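OxyR (Porphyromonas gingivalis, PDB 3HO7) probably acts as a redox-sensitive, DNA-binding transcriptional activator of the LysR family, with this chain forming its regulatory domain. Local coordinates at residues A[82-87]-A[223-228]; A[91-96]-A[108-113]; A[116-119]-A[123-126]; A[125-130]-A[158-163]. All coordinates share one frame; numbering follows the deposited sequence.

Contact 1: residues A[82-87]-A[223-228]; sequences YEEFLG and TGQHLA
Leu227 brings a methyl group to the rim of the Tyr82 ring, where Leu227 CD1 lies 4.2 Å from Tyr82 CD2, close to the ring plane. Leu227 does not set out toward the other segment; with CG anti to the backbone N (chi1 -171°), its CD1 is nevertheless brought up to the ring. A leucine suits this place because it offers a methyl to a ring edge, while the tyrosine offers the C-H rim of its ring. Two residues on from Tyr82 and two back from Leu227, Glu84 comes to Gln225, their CA atoms 7.8 Å apart. The two strands are not partners in the sheet. Strand 184-194 pairs with both, antiparallel to 75-89 and parallel to 225-227, and its Val186 touches Glu84, Gln225 and Leu227 alike. Strand 184-194 thus links the C-terminal strand to the long strand 75-89, in a domain whose family belongs to the periplasmic-binding-protein clan. The two polar side chains both set CG beside the backbone N, anti to the carbonyl carbon, then extend beyond it and cross at about a right angle, their carboxylate and amide planes 64° apart. Gln225 NE2 donates to Glu84 OE2, but the modelled separation of these two atoms, 2.4 Å, is implausibly short and the amide is crowded, so the details are doubtful. An amide still suits this position, since it would be able to give a hydrogen to the carboxylate while Gln225 OE1 accepts one from Gln222 N. A water makes long, weak bonds to Gln225 NE2 and Tyr82 O.

Contact 2: residues A[91-96]-A[108-113]; sequences RCEPLF and PHRLWL
Arg110 takes hold of the Glu93 carboxylate side-on, through NE and one terminal nitrogen, with one bond to each oxygen. Arg110 NE donates to Glu93 OE1 over 2.7 Å in an almost straight line (175°), and Arg110 NH2 reaches Glu93 OE2 over 2.8 Å. Both oxygens use their syn lone pairs, both lie in the guanidinium plane, and the two flat groups are only 8° from coplanar. The bend of the arginine at chi3 (63°) turns the NE side of its guanidinium to the acid, while the glutamate folds at chi2 to meet it. Glu93 OE2 has a further partner in Ser90 OG, and Gly157 N adds a weak bond. Ser90 OG is also bonded to Cys92 N, so the serine links the acid to its own turn. Within that turn Phe96 N donates to Glu93 O over 2.8 Å, starting the 3-10 segment at 94-96. On the other side, the backbone of Arg110 is bonded to Ile158, which sets the root of the long side chain beside strand 158-162. A buried carboxylate fits here because its charge is met by a guanidinium, and the paired, nearly planar bonds fix the rotation of both groups and probably favour the ionised acid.

Contact 3: residues A[116-119]-A[123-126]; sequences EGHC and QLVR
Gln123 comes first against the 116-119 loop, resting its CB 3.5 Å from His118 O. Its CG stands anti to the backbone N (chi1 180°), and the extended chain carries the amide onward to Ala228 O, which NE2 bonds; a long amide is suited to span from this loop to the C-terminal tail. Next, Leu124 N donates to His118 O over 3.1 Å, straight at the hydrogen (172°) and almost along the C=O axis. Leu124 also sends CD1 obliquely to the histidine, 4.1 Å from His118 CB, and a branched apolar chain fills this buried spot well. Its backbone forms an inverse gamma turn, with a weak bond from Val125 N to Gln123 O, and occupies the N-cap position. From Val125 the chain turns into the short helix 125-128. The histidine ring is pinned at both nitrogens, ND1 by Leu114 N and NE2 by Phe160 O, a task for which imidazole, with a nitrogen on each side, is apt. Cys119 is joined to Cys128 by a disulfide, consistent with the oxidised form of a redox-sensing OxyR domain. The loop and helix start thus sit on the sheet: Leu124 packs on Phe85 of strand 75-89, Phe160 of strand 158-162 and Pro185 of strand 184-194, while His118 also touches Phe85 and Thr159.

Contact 4: residues A[125-130]-A[158-163]; sequences VRFCQM and ITFIPQ
The backbones bearing Phe127 and Phe160 stay well apart, the nearest CA atoms, those of Phe127 and Thr159, being 10.5 Å from each other, so the distance between helix 125-128 and strand 158-162 is spanned by side chains long enough to reach. Two phenylalanines do so, CB directed at the opposite segment and CG anti to the carbonyl carbon, beside the backbone N (chi1 -58° and -62°). They form an edge-to-face pair, ring centroids 5.1 Å apart and planes at 57°, a tilted version of the T shape. Phe160 supplies the edge: its CZ stands 3.9 Å above the plane of the Phe127 ring, over the centre, and its CE2 approaches Phe127 CD2 at 4.0 Å. Phenylalanine suits both positions, being apolar, long and flat, and the rim hydrogens of one ring can lie against the pi face of the other. The helix that carries Phe127 is brief, with Gln129 N bonded to Val125 O before the chain leaves it. Phe127 also packs on Val106, and Phe160 meets the ring of Phe180. Strand 158-162 runs antiparallel to strand 75-89. Thr159 and Ile161, alternating with Phe160, pack against helix 145-153, leaving Phe160 to receive helix 125-128 on the other side of the strand.

Contact 1 opens on strand 75-89 and closes only at the C-terminal strand 225-227, so the other three lie within its span. Contact 2 comes first, closing a short irregular loop between 91-96 and 108-113. Contact 3 follows in series, closing a tight loop that leads into helix 125-128. Contact 4 begins on that same helix, sharing Val125 and Arg126 with contact 3, and closes on strand 158-162. The Cys119–Cys128 disulfide joins contacts 3 and 4. Backbone bonds from Ile158 reach contact 2, the pairing of strand 158-162 with strand 75-89 joins contact 4 to contact 1, and the C-terminal tail reaches contact 3, tying tail, helix and loops to the sheet.

Contact 1: residues A[82-87]-A[223-228]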
loop_
_atom_site.group_PDB
_atom_site.type_symbol
_atom_site.label_atom_id
_atom_site.label_comp_id
_atom_site.label_asym_id
_atom_site.label_seq_id
_atom_site.Cartn_x
_atom_site.Cartn_y
_atom_site.Cartn_z
ATOM N N TYR A 82 -13.957 16.586 0.692
ATOM C CA TYR A 82 -13.404 16.395 2.026
ATOM C C TYR A 82 -13.568 14.937 2.414
ATOM O O TYR A 82 -14.410 14.231 1.868
ATOM C CB TYR A 82 -14.106 17.296 3.043
ATOM C CG TYR A 82 -13.873 18.770 2.820
ATOM C CD1 TYR A 82 -14.811 19.547 2.152
ATOM C CD2 TYR A 82 -12.713 19.386 3.271
ATOM C CE1 TYR A 82 -14.600 20.894 1.941
ATOM C CE2 TYR A 82 -12.494 20.735 3.066
ATOM C CZ TYR A 82 -13.442 21.484 2.400
ATOM O OH TYR A 82 -13.237 22.826 2.186
ATOM N N GLU A 83 -12.759 14.480 3.359
ATOM C CA GLU A 83 -12.811 13.087 3.758
ATOM C C GLU A 83 -12.406 12.947 5.211
ATOM O O GLU A 83 -11.326 13.383 5.609
ATOM C CB GLU A 83 -11.895 12.245 2.873
ATOM C CG GLU A 83 -11.935 10.761 3.187
ATOM C CD GLU A 83 -11.174 9.935 2.170
ATOM O OE1 GLU A 83 -10.187 10.451 1.609
ATOM O OE2 GLU A 83 -11.561 8.774 1.936
ATOM N N GLU A 84 -13.295 12.378 6.010
ATOM C CA GLU A 84 -13.033 12.195 7.424
ATOM C C GLU A 84 -12.020 11.104 7.716
ATOM O O GLU A 84 -12.025 10.050 7.088
ATOM C CB GLU A 84 -14.328 11.871 8.170
ATOM C CG GLU A 84 -15.213 13.066 8.436
ATOM C CD GLU A 84 -16.226 12.804 9.532
ATOM O OE1 GLU A 84 -15.983 11.920 10.376
ATOM O OE2 GLU A 84 -17.263 13.493 9.551
ATOM N N PHE A 85 -11.169 11.364 8.699
ATOM C CA PHE A 85 -10.330 10.337 9.284
ATOM C C PHE A 85 -11.170 9.575 10.298
ATOM O O PHE A 85 -11.916 10.176 11.075
ATOM C CB PHE A 85 -9.134 10.958 9.998
ATOM C CG PHE A 85 -8.082 11.486 9.074
ATOM C CD1 PHE A 85 -7.244 10.620 8.395
ATOM C CD2 PHE A 85 -7.917 12.850 8.898
ATOM C CE1 PHE A 85 -6.267 11.104 7.548
ATOM C CE2 PHE A 85 -6.941 13.341 8.055
ATOM C CZ PHE A 85 -6.113 12.465 7.378
ATOM N N LEU A 86 -11.052 8.254 10.286
ATOM C CA LEU A 86 -11.755 7.426 11.251
ATOM C C LEU A 86 -10.765 6.573 12.023
ATOM O O LEU A 86 -9.747 6.136 11.483
ATOM C CB LEU A 86 -12.792 6.533 10.564
ATOM C CG LEU A 86 -14.007 7.213 9.923
ATOM C CD1 LEU A 86 -14.938 6.167 9.334
ATOM C CD2 LEU A 86 -14.737 8.078 10.936
ATOM N N GLY A 87 -11.062 6.356 13.299
ATOM C CA GLY A 87 -10.268 5.457 14.113
ATOM C C GLY A 87 -10.456 4.023 13.662
ATOM O O GLY A 87 -11.572 3.581 13.385
ATOM N N THR A 223 -21.532 20.034 8.933
ATOM C CA THR A 223 -21.547 20.456 10.327
ATOM C C THR A 223 -21.041 19.332 11.226
ATOM O O THR A 223 -21.512 18.196 11.143
ATOM C CB THR A 223 -22.962 20.867 10.775
ATOM O OG1 THR A 223 -23.498 21.822 9.851
ATOM C CG2 THR A 223 -22.924 21.478 12.169
ATOM N N GLY A 224 -20.075 19.652 12.081
ATOM C CA GLY A 224 -19.495 18.663 12.982
ATOM C C GLY A 224 -18.130 18.199 12.510
ATOM O O GLY A 224 -17.447 17.442 13.202
ATOM N N GLN A 225 -17.726 18.686 11.340
ATOM C CA GLN A 225 -16.449 18.327 10.723
ATOM C C GLN A 225 -15.489 19.509 10.703
ATOM O O GLN A 225 -15.905 20.648 10.513
ATOM C CB GLN A 225 -16.664 17.840 9.289
ATOM C CG GLN A 225 -17.291 16.471 9.172
ATOM C CD GLN A 225 -17.462 16.042 7.731
ATOM O OE1 GLN A 225 -17.709 16.865 6.856
ATOM N NE2 GLN A 225 -17.335 14.748 7.479
ATOM N N HIS A 226 -14.203 19.231 10.910
ATOM C CA HIS A 226 -13.184 20.273 10.900
ATOM C C HIS A 226 -11.966 19.813 10.104
ATOM O O HIS A 226 -11.504 18.683 10.263
ATOM C CB HIS A 226 -12.775 20.636 12.330
ATOM C CG HIS A 226 -11.711 21.688 12.410
ATOM N ND1 HIS A 226 -11.973 23.027 12.215
ATOM C CD2 HIS A 226 -10.386 21.596 12.670
ATOM C CE1 HIS A 226 -10.853 23.716 12.348
ATOM N NE2 HIS A 226 -9.875 22.872 12.625
ATOM N N LEU A 227 -11.457 20.689 9.243
ATOM C CA LEU A 227 -10.279 20.374 8.446
ATOM C C LEU A 227 -9.059 20.261 9.351
ATOM O O LEU A 227 -8.672 21.229 10.008
ATOM C CB LEU A 227 -10.045 21.445 7.381
ATOM C CG LEU A 227 -8.970 21.128 6.341
ATOM C CD1 LEU A 227 -9.256 19.789 5.682
ATOM C CD2 LEU A 227 -8.868 22.239 5.305
ATOM N N ALA A 228 -8.466 19.072 9.386
ATOM C CA ALA A 228 -7.307 18.814 10.234
ATOM C C ALA A 228 -6.103 19.656 9.816
ATOM O O ALA A 228 -5.644 19.589 8.674
ATOM C CB ALA A 228 -6.957 17.335 10.214
HETATM O O HOH W 1 -16.972 13.970 4.149
#

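Contact 2: residues A[91-96]-A[108-113]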
loop_
_atom_site.group_PDB
_atom_site.type_symbol
_atom_site.label_atom_id
_atom_site.label_comp_id
_atom_site.label_asym_id
_atom_site.label_seq_id
_atom_site.Cartn_x
_atom_site.Cartn_y
_atom_site.Cartn_z
ATOM N N ARG A 91 -9.342 -5.033 18.467
ATOM C CA ARG A 91 -10.228 -5.574 19.490
ATOM C C ARG A 91 -9.520 -5.715 20.840
ATOM O O ARG A 91 -10.158 -5.982 21.859
ATOM C CB ARG A 91 -10.799 -6.919 19.030
ATOM C CG ARG A 91 -11.495 -6.848 17.678
ATOM C CD ARG A 91 -11.815 -8.228 17.131
ATOM N NE ARG A 91 -12.357 -8.154 15.778
ATOM C CZ ARG A 91 -13.647 -8.000 15.501
ATOM N NH1 ARG A 91 -14.533 -7.913 16.485
ATOM N NH2 ARG A 91 -14.052 -7.940 14.239
ATOM N N CYS A 92 -8.204 -5.522 20.843
ATOM C CA CYS A 92 -7.408 -5.673 22.061
ATOM C C CYS A 92 -7.207 -4.352 22.798
ATOM O O CYS A 92 -6.753 -4.335 23.941
ATOM C CB CYS A 92 -6.050 -6.294 21.738
ATOM S SG CYS A 92 -6.145 -7.813 20.771
ATOM N N GLU A 93 -7.537 -3.245 22.142
ATOM C CA GLU A 93 -7.357 -1.930 22.751
ATOM C C GLU A 93 -8.497 -1.603 23.708
ATOM O O GLU A 93 -9.662 -1.850 23.398
ATOM C CB GLU A 93 -7.257 -0.847 21.675
ATOM C CG GLU A 93 -6.459 -1.261 20.448
ATOM C CD GLU A 93 -5.067 -1.753 20.790
ATOM O OE1 GLU A 93 -4.357 -1.064 21.558
ATOM O OE2 GLU A 93 -4.679 -2.831 20.288
ATOM N N PRO A 94 -8.162 -1.051 24.884
ATOM C CA PRO A 94 -9.191 -0.634 25.830
ATOM C C PRO A 94 -10.205 0.294 25.165
ATOM O O PRO A 94 -11.387 0.268 25.510
ATOM C CB PRO A 94 -8.396 0.123 26.895
ATOM C CG PRO A 94 -7.041 -0.493 26.856
ATOM C CD PRO A 94 -6.801 -0.885 25.424
ATOM N N LEU A 95 -9.741 1.101 24.216
ATOM C CA LEU A 95 -10.613 2.037 23.510
ATOM C C LEU A 95 -11.666 1.341 22.655
ATOM O O LEU A 95 -12.596 1.982 22.170
ATOM C CB LEU A 95 -9.796 3.000 22.646
ATOM C CG LEU A 95 -9.504 4.362 23.277
ATOM C CD1 LEU A 95 -8.596 5.194 22.385
ATOM C CD2 LEU A 95 -10.808 5.098 23.553
ATOM N N PHE A 96 -11.522 0.036 22.468
ATOM C CA PHE A 96 -12.484 -0.699 21.652
ATOM C C PHE A 96 -13.870 -0.684 22.293
ATOM O O PHE A 96 -14.883 -0.702 21.598
ATOM C CB PHE A 96 -12.021 -2.139 21.413
ATOM C CG PHE A 96 -12.843 -2.877 20.393
ATOM C CD1 PHE A 96 -12.582 -2.738 19.040
ATOM C CD2 PHE A 96 -13.875 -3.713 20.787
ATOM C CE1 PHE A 96 -13.335 -3.413 18.100
ATOM C CE2 PHE A 96 -14.629 -4.395 19.853
ATOM C CZ PHE A 96 -14.357 -4.241 18.503
ATOM N N PRO A 108 -0.035 6.199 22.886
ATOM C CA PRO A 108 1.014 6.567 21.937
ATOM C C PRO A 108 1.882 5.381 21.537
ATOM O O PRO A 108 2.387 5.336 20.414
ATOM C CB PRO A 108 1.848 7.592 22.713
ATOM C CG PRO A 108 1.563 7.308 24.150
ATOM C CD PRO A 108 0.130 6.879 24.182
ATOM N N HIS A 109 2.049 4.428 22.448
ATOM C CA HIS A 109 2.922 3.286 22.202
ATOM C C HIS A 109 2.268 2.222 21.321
ATOM O O HIS A 109 2.926 1.270 20.900
ATOM C CB HIS A 109 3.379 2.661 23.524
ATOM C CG HIS A 109 3.901 3.653 24.515
ATOM N ND1 HIS A 109 4.849 4.599 24.193
ATOM C CD2 HIS A 109 3.613 3.840 25.826
ATOM C CE1 HIS A 109 5.119 5.331 25.259
ATOM N NE2 HIS A 109 4.383 4.890 26.263
ATOM N N ARG A 110 0.978 2.383 21.044
ATOM C CA ARG A 110 0.254 1.416 20.224
ATOM C C ARG A 110 -0.459 2.096 19.061
ATOM O O ARG A 110 -1.490 1.621 18.590
ATOM C CB ARG A 110 -0.744 0.628 21.077
ATOM C CG ARG A 110 -0.093 -0.181 22.191
ATOM C CD ARG A 110 -1.129 -0.879 23.058
ATOM N NE ARG A 110 -1.909 -1.857 22.306
ATOM C CZ ARG A 110 -1.459 -3.055 21.945
ATOM N NH1 ARG A 110 -0.224 -3.425 22.263
ATOM N NH2 ARG A 110 -2.240 -3.882 21.265
ATOM N N LEU A 111 0.109 3.207 18.604
ATOM C CA LEU A 111 -0.466 3.988 17.515
ATOM C C LEU A 111 0.403 3.890 16.266
ATOM O O LEU A 111 1.629 4.002 16.342
ATOM C CB LEU A 111 -0.599 5.452 17.940
ATOM C CG LEU A 111 -1.154 6.445 16.919
ATOM C CD1 LEU A 111 -2.601 6.108 16.591
ATOM C CD2 LEU A 111 -1.036 7.872 17.435
ATOM N N TRP A 112 -0.229 3.662 15.120
ATOM C CA TRP A 112 0.500 3.610 13.862
ATOM C C TRP A 112 0.126 4.837 13.052
ATOM O O TRP A 112 -1.033 5.024 12.696
ATOM C CB TRP A 112 0.146 2.343 13.083
ATOM C CG TRP A 112 0.311 1.087 13.875
ATOM C CD1 TRP A 112 -0.680 0.289 14.359
ATOM C CD2 TRP A 112 1.544 0.486 14.281
ATOM N NE1 TRP A 112 -0.143 -0.774 15.040
ATOM C CE2 TRP A 112 1.222 -0.676 15.008
ATOM C CE3 TRP A 112 2.890 0.818 14.102
ATOM C CZ2 TRP A 112 2.195 -1.508 15.552
ATOM C CZ3 TRP A 112 3.852 -0.007 14.644
ATOM C CH2 TRP A 112 3.502 -1.158 15.360
ATOM N N LEU A 113 1.114 5.668 12.753
ATOM C CA LEU A 113 0.862 6.897 12.023
ATOM C C LEU A 113 1.623 6.933 10.715
ATOM O O LEU A 113 2.824 6.690 10.678
ATOM C CB LEU A 113 1.241 8.112 12.871
ATOM C CG LEU A 113 0.474 8.319 14.177
ATOM C CD1 LEU A 113 1.012 9.530 14.919
ATOM C CD2 LEU A 113 -1.014 8.467 13.921
#

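Contact 3: residues A[116-119]-A[123-126]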
loop_
_atom_site.group_PDB
_atom_site.type_symbol
_atom_site.label_atom_id
_atom_site.label_comp_id
_atom_site.label_asym_id
_atom_site.label_seq_id
_atom_site.Cartn_x
_atom_site.Cartn_y
_atom_site.Cartn_z
ATOM N N GLU A 116 3.169 10.639 5.997
ATOM C CA GLU A 116 2.508 11.607 5.126
ATOM C C GLU A 116 0.989 11.436 5.112
ATOM O O GLU A 116 0.251 12.386 4.852
ATOM C CB GLU A 116 3.067 11.515 3.705
ATOM C CG GLU A 116 2.293 12.319 2.672
ATOM C CD GLU A 116 3.038 12.450 1.358
ATOM O OE1 GLU A 116 4.273 12.647 1.391
ATOM O OE2 GLU A 116 2.392 12.361 0.291
ATOM N N GLY A 117 0.525 10.222 5.390
ATOM C CA GLY A 117 -0.905 9.957 5.439
ATOM C C GLY A 117 -1.561 10.705 6.584
ATOM O O GLY A 117 -2.647 11.264 6.428
ATOM N N HIS A 118 -0.898 10.720 7.735
ATOM C CA HIS A 118 -1.443 11.367 8.927
ATOM C C HIS A 118 -0.644 12.590 9.348
ATOM O O HIS A 118 -1.195 13.536 9.908
ATOM C CB HIS A 118 -1.489 10.385 10.100
ATOM C CG HIS A 118 -2.205 9.110 9.791
ATOM N ND1 HIS A 118 -1.625 7.871 9.962
ATOM C CD2 HIS A 118 -3.451 8.881 9.316
ATOM C CE1 HIS A 118 -2.488 6.932 9.612
ATOM N NE2 HIS A 118 -3.602 7.520 9.213
ATOM N N CYS A 119 0.660 12.565 9.088
ATOM C CA CYS A 119 1.548 13.585 9.627
ATOM C C CYS A 119 2.247 14.427 8.562
ATOM O O CYS A 119 3.372 14.886 8.765
ATOM C CB CYS A 119 2.573 12.945 10.567
ATOM S SG CYS A 119 1.822 12.088 11.972
ATOM N N GLN A 123 -0.481 17.019 10.246
ATOM C CA GLN A 123 -1.899 17.319 10.075
ATOM C C GLN A 123 -2.700 16.945 11.319
ATOM O O GLN A 123 -3.396 17.781 11.893
ATOM C CB GLN A 123 -2.466 16.618 8.840
ATOM C CG GLN A 123 -3.946 16.886 8.609
ATOM C CD GLN A 123 -4.377 16.584 7.187
ATOM O OE1 GLN A 123 -3.706 15.844 6.467
ATOM N NE2 GLN A 123 -5.502 17.160 6.774
ATOM N N LEU A 124 -2.603 15.685 11.730
ATOM C CA LEU A 124 -3.250 15.238 12.958
ATOM C C LEU A 124 -2.309 15.477 14.136
ATOM O O LEU A 124 -1.940 14.549 14.856
ATOM C CB LEU A 124 -3.637 13.761 12.859
ATOM C CG LEU A 124 -4.745 13.438 11.851
ATOM C CD1 LEU A 124 -4.965 11.936 11.740
ATOM C CD2 LEU A 124 -6.035 14.146 12.236
ATOM N N VAL A 125 -1.937 16.739 14.320
ATOM C CA VAL A 125 -0.900 17.120 15.273
ATOM C C VAL A 125 -1.113 16.577 16.684
ATOM O O VAL A 125 -0.149 16.297 17.395
ATOM C CB VAL A 125 -0.740 18.653 15.343
ATOM C CG1 VAL A 125 -2.029 19.300 15.825
ATOM C CG2 VAL A 125 0.424 19.023 16.249
ATOM N N ARG A 126 -2.370 16.430 17.088
ATOM C CA ARG A 126 -2.678 15.964 18.437
ATOM C C ARG A 126 -2.091 14.578 18.684
ATOM O O ARG A 126 -1.959 14.144 19.829
ATOM C CB ARG A 126 -4.190 15.944 18.672
ATOM C CG ARG A 126 -4.879 14.686 18.166
ATOM C CD ARG A 126 -6.391 14.831 18.197
ATOM N NE ARG A 126 -6.866 15.750 17.167
ATOM C CZ ARG A 126 -8.147 15.964 16.889
ATOM N NH1 ARG A 126 -9.091 15.326 17.567
ATOM N NH2 ARG A 126 -8.485 16.819 15.933
#

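Contact 4: residues A[125-130]-A[158-163]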
loop_
_atom_site.group_PDB
_atom_site.type_symbol
_atom_site.label_atom_id
_atom_site.label_comp_id
_atom_site.label_asym_id
_atom_site.label_seq_id
_atom_site.Cartn_x
_atom_site.Cartn_y
_atom_site.Cartn_z
ATOM N N VAL A 125 -1.937 16.739 14.320
ATOM C CA VAL A 125 -0.900 17.120 15.273
ATOM C C VAL A 125 -1.113 16.577 16.684
ATOM O O VAL A 125 -0.149 16.297 17.395
ATOM C CB VAL A 125 -0.740 18.653 15.343
ATOM C CG1 VAL A 125 -2.029 19.300 15.825
ATOM C CG2 VAL A 125 0.424 19.023 16.249
ATOM N N ARG A 126 -2.370 16.430 17.088
ATOM C CA ARG A 126 -2.678 15.964 18.437
ATOM C C ARG A 126 -2.091 14.578 18.684
ATOM O O ARG A 126 -1.959 14.144 19.829
ATOM C CB ARG A 126 -4.190 15.944 18.672
ATOM C CG ARG A 126 -4.879 14.686 18.166
ATOM C CD ARG A 126 -6.391 14.831 18.197
ATOM N NE ARG A 126 -6.866 15.750 17.167
ATOM C CZ ARG A 126 -8.147 15.964 16.889
ATOM N NH1 ARG A 126 -9.091 15.326 17.567
ATOM N NH2 ARG A 126 -8.485 16.819 15.933
ATOM N N PHE A 127 -1.739 13.887 17.604
ATOM C CA PHE A 127 -1.179 12.543 17.704
ATOM C C PHE A 127 0.240 12.485 17.152
ATOM O O PHE A 127 1.104 11.804 17.704
ATOM C CB PHE A 127 -2.068 11.539 16.966
ATOM C CG PHE A 127 -3.482 11.510 17.464
ATOM C CD1 PHE A 127 -3.815 10.798 18.604
ATOM C CD2 PHE A 127 -4.479 12.203 16.797
ATOM C CE1 PHE A 127 -5.115 10.773 19.067
ATOM C CE2 PHE A 127 -5.782 12.181 17.254
ATOM C CZ PHE A 127 -6.099 11.465 18.393
ATOM N N CYS A 128 0.475 13.204 16.060
ATOM C CA CYS A 128 1.788 13.233 15.433
ATOM C C CYS A 128 2.861 13.712 16.405
ATOM O O CYS A 128 4.003 13.254 16.356
ATOM C CB CYS A 128 1.770 14.130 14.196
ATOM S SG CYS A 128 0.702 13.530 12.869
ATOM N N GLN A 129 2.486 14.630 17.289
ATOM C CA GLN A 129 3.438 15.227 18.220
ATOM C C GLN A 129 3.103 14.931 19.678
ATOM O O GLN A 129 3.571 15.626 20.578
ATOM C CB GLN A 129 3.514 16.740 18.006
ATOM C CG GLN A 129 4.117 17.145 16.672
ATOM C CD GLN A 129 5.550 16.673 16.519
ATOM O OE1 GLN A 129 6.113 16.061 17.428
ATOM N NE2 GLN A 129 6.147 16.956 15.368
ATOM N N MET A 130 2.296 13.902 19.910
ATOM C CA MET A 130 1.914 13.536 21.270
ATOM C C MET A 130 3.053 12.830 21.999
ATOM O O MET A 130 3.800 12.054 21.401
ATOM C CB MET A 130 0.665 12.654 21.270
ATOM C CG MET A 130 0.838 11.332 20.546
ATOM S SD MET A 130 -0.449 10.150 20.988
ATOM C CE MET A 130 -1.907 11.186 20.882
ATOM N N ILE A 158 -3.676 0.743 17.037
ATOM C CA ILE A 158 -4.655 1.621 16.431
ATOM C C ILE A 158 -4.038 2.417 15.291
ATOM O O ILE A 158 -2.838 2.690 15.285
ATOM C CB ILE A 158 -5.201 2.616 17.474
ATOM C CG1 ILE A 158 -6.076 1.891 18.501
ATOM C CG2 ILE A 158 -5.943 3.754 16.792
ATOM C CD1 ILE A 158 -6.705 2.810 19.532
ATOM N N THR A 159 -4.883 2.791 14.336
ATOM C CA THR A 159 -4.482 3.611 13.201
ATOM C C THR A 159 -5.693 4.394 12.704
ATOM O O THR A 159 -6.801 4.223 13.214
ATOM C CB THR A 159 -3.924 2.755 12.052
ATOM O OG1 THR A 159 -3.253 3.599 11.106
ATOM C CG2 THR A 159 -5.045 2.006 11.350
ATOM N N PHE A 160 -5.483 5.252 11.712
ATOM C CA PHE A 160 -6.570 6.057 11.166
ATOM C C PHE A 160 -6.789 5.771 9.685
ATOM O O PHE A 160 -5.843 5.763 8.900
ATOM C CB PHE A 160 -6.302 7.541 11.409
ATOM C CG PHE A 160 -6.221 7.902 12.866
ATOM C CD1 PHE A 160 -7.286 7.638 13.713
ATOM C CD2 PHE A 160 -5.088 8.501 13.388
ATOM C CE1 PHE A 160 -7.221 7.962 15.060
ATOM C CE2 PHE A 160 -5.018 8.829 14.735
ATOM C CZ PHE A 160 -6.085 8.558 15.571
ATOM N N ILE A 161 -8.040 5.529 9.310
ATOM C CA ILE A 161 -8.363 5.211 7.920
ATOM C C ILE A 161 -9.297 6.246 7.300
ATOM O O ILE A 161 -10.061 6.900 8.002
ATOM C CB ILE A 161 -8.983 3.807 7.782
ATOM C CG1 ILE A 161 -10.301 3.717 8.548
ATOM C CG2 ILE A 161 -8.012 2.747 8.280
ATOM C CD1 ILE A 161 -11.067 2.433 8.282
ATOM N N PRO A 162 -9.232 6.389 5.970
ATOM C CA PRO A 162 -10.041 7.370 5.259
ATOM C C PRO A 162 -11.471 6.879 5.089
ATOM O O PRO A 162 -11.694 5.683 4.910
ATOM C CB PRO A 162 -9.348 7.475 3.889
ATOM C CG PRO A 162 -8.156 6.523 3.938
ATOM C CD PRO A 162 -8.424 5.575 5.052
ATOM N N GLN A 163 -12.429 7.803 5.139
ATOM C CA GLN A 163 -13.843 7.455 5.038
ATOM C C GLN A 163 -14.157 6.601 3.810
ATOM O O GLN A 163 -14.936 5.654 3.890
ATOM C CB GLN A 163 -14.707 8.719 5.031
ATOM C CG GLN A 163 -16.148 8.491 4.595
ATOM C CD GLN A 163 -16.883 7.497 5.474
ATOM O OE1 GLN A 163 -16.664 7.438 6.684
ATOM N NE2 GLN A 163 -17.768 6.713 4.866
#